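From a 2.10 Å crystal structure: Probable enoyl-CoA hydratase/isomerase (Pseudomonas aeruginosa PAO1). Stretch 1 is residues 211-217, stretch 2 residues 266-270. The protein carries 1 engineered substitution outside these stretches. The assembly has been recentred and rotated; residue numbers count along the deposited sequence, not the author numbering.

Stretch 1 (211-217) VARQSPV
Stretch 2 266-270: DPKWR

Residues 211-217 pack against 266-270, two segments of one chain that bury 283 Å² between them without a single hydrogen bond across the interface. In the first, a type I turn runs from Val211 to Gln214, closed by Gln214 N to Val211 O (3.1 Å); Gln214 (-105/153) and Ser215 (-56/128) then extend the chain into the helix that starts at Pro216 (-62/-45). Ser215 is the N-cap, its chi1 t. The second stretch is irregular but extended, with Pro267 at -70/142, Lys268 at -126/116 and Trp269 at -132/161. The two segments run in broadly the same direction: Arg213 CA lies 7.8 Å from Pro267 CA, and Ser215 CA 6.8 Å from Trp269 CA. Trp269 points toward the first stretch, chi1 33° (between wells) and chi2 63°, and lays one indole face over Ser215 and Pro216 in two CH-pi contacts. Ser215 CB sits 3.8 Å from the centroid of the Trp269 six-membered ring, 12° off its normal; Pro216 CD sits 3.6 Å from that of the five-membered ring, 20° off, and 3.4 Å from Trp269 CD1. Polarized C-H groups thus meet the pi cloud. At the edge of the indole, Arg213 O approaches Trp269 CZ2 at 3.0 Å near the ring plane, while Ala212 O stays 3.7 Å from Trp269 NE1. Pro267, pointing toward the first stretch, brings CG within 4.2 Å of Arg213 O.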

# COMPACT_ATOMS: atom_id res chain seq x y z
N VAL A 211 15.50 -5.36 29.68
CA VAL A 211 14.67 -4.36 29.05
C VAL A 211 14.39 -3.23 30.02
O VAL A 211 14.24 -2.07 29.62
CB VAL A 211 13.36 -5.03 28.62
CG1 VAL A 211 12.27 -3.98 28.38
CG2 VAL A 211 13.62 -5.97 27.48
N ALA A 212 14.32 -3.54 31.31
CA ALA A 212 14.08 -2.50 32.30
C ALA A 212 15.17 -1.44 32.25
O ALA A 212 14.92 -0.29 32.64
CB ALA A 212 13.96 -3.15 33.68
N ARG A 213 16.34 -1.78 31.69
CA ARG A 213 17.50 -0.89 31.72
C ARG A 213 17.45 0.16 30.61
O ARG A 213 18.32 1.03 30.54
CB ARG A 213 18.78 -1.71 31.58
CG ARG A 213 18.89 -2.97 32.35
CD ARG A 213 20.29 -3.49 32.09
NE ARG A 213 21.30 -2.78 32.89
CZ ARG A 213 21.99 -1.70 32.52
NH1 ARG A 213 22.88 -1.17 33.34
NH2 ARG A 213 21.81 -1.16 31.32
N GLN A 214 16.48 0.05 29.72
CA GLN A 214 16.23 1.05 28.70
C GLN A 214 15.00 1.85 29.09
O GLN A 214 14.10 1.34 29.75
CB GLN A 214 15.97 0.39 27.36
CG GLN A 214 17.18 -0.20 26.70
CD GLN A 214 17.80 -1.25 27.60
OE1 GLN A 214 18.70 -0.93 28.37
NE2 GLN A 214 17.29 -2.48 27.55
N SER A 215 14.95 3.08 28.62
CA SER A 215 13.89 4.01 28.98
C SER A 215 12.48 3.48 28.69
O SER A 215 12.17 3.19 27.52
CB SER A 215 14.07 5.30 28.21
OG SER A 215 12.95 6.12 28.38
N PRO A 216 11.57 3.49 29.67
CA PRO A 216 10.22 2.94 29.43
C PRO A 216 9.48 3.69 28.37
O PRO A 216 8.89 3.07 27.48
CB PRO A 216 9.52 3.13 30.78
CG PRO A 216 10.60 3.20 31.76
CD PRO A 216 11.75 3.88 31.08
N VAL A 217 9.51 5.02 28.42
CA VAL A 217 8.80 5.80 27.43
C VAL A 217 9.37 5.54 26.05
O VAL A 217 8.62 5.43 25.08
CB VAL A 217 8.83 7.29 27.80
CG1 VAL A 217 10.23 7.87 27.57
CG2 VAL A 217 7.78 8.00 26.98
N ASP A 266 25.01 4.78 35.13
CA ASP A 266 23.78 4.11 34.76
C ASP A 266 22.63 5.11 34.66
O ASP A 266 22.50 5.99 35.52
CB ASP A 266 23.52 3.02 35.79
CG ASP A 266 24.78 2.22 36.10
OD1 ASP A 266 25.82 2.50 35.47
OD2 ASP A 266 24.75 1.30 36.96
N PRO A 267 21.81 5.05 33.60
CA PRO A 267 20.68 5.97 33.47
C PRO A 267 19.61 5.64 34.49
O PRO A 267 19.37 4.47 34.80
CB PRO A 267 20.18 5.72 32.03
CG PRO A 267 20.58 4.32 31.75
CD PRO A 267 21.89 4.10 32.47
N LYS A 268 18.98 6.68 35.03
CA LYS A 268 17.92 6.53 36.03
C LYS A 268 16.65 7.26 35.60
O LYS A 268 16.63 8.49 35.56
CB LYS A 268 18.41 7.04 37.39
CG LYS A 268 18.98 8.48 37.37
CD LYS A 268 19.43 8.99 38.74
CE LYS A 268 20.08 10.37 38.63
NZ LYS A 268 19.16 11.39 38.02
N TRP A 269 15.56 6.51 35.37
CA TRP A 269 14.27 7.10 35.00
C TRP A 269 13.16 6.51 35.85
O TRP A 269 13.30 5.43 36.43
CB TRP A 269 13.91 6.88 33.52
CG TRP A 269 14.42 5.59 33.05
CD1 TRP A 269 14.07 4.35 33.50
CD2 TRP A 269 15.46 5.39 32.09
NE1 TRP A 269 14.82 3.39 32.85
CE2 TRP A 269 15.67 4.01 31.98
CE3 TRP A 269 16.21 6.25 31.29
CZ2 TRP A 269 16.61 3.47 31.13
CZ3 TRP A 269 17.14 5.71 30.42
CH2 TRP A 269 17.33 4.33 30.35
N ARG A 270 12.04 7.23 35.90
CA ARG A 270 10.87 6.77 36.64
C ARG A 270 10.35 5.44 36.12
O ARG A 270 9.57 5.40 35.16
CB ARG A 270 9.77 7.82 36.58
CG ARG A 270 10.12 9.09 37.32
CD ARG A 270 8.95 10.03 37.32
NE ARG A 270 8.55 10.40 35.97
CZ ARG A 270 7.59 11.28 35.70
NH1 ARG A 270 6.94 11.86 36.69
NH2 ARG A 270 7.28 11.56 34.44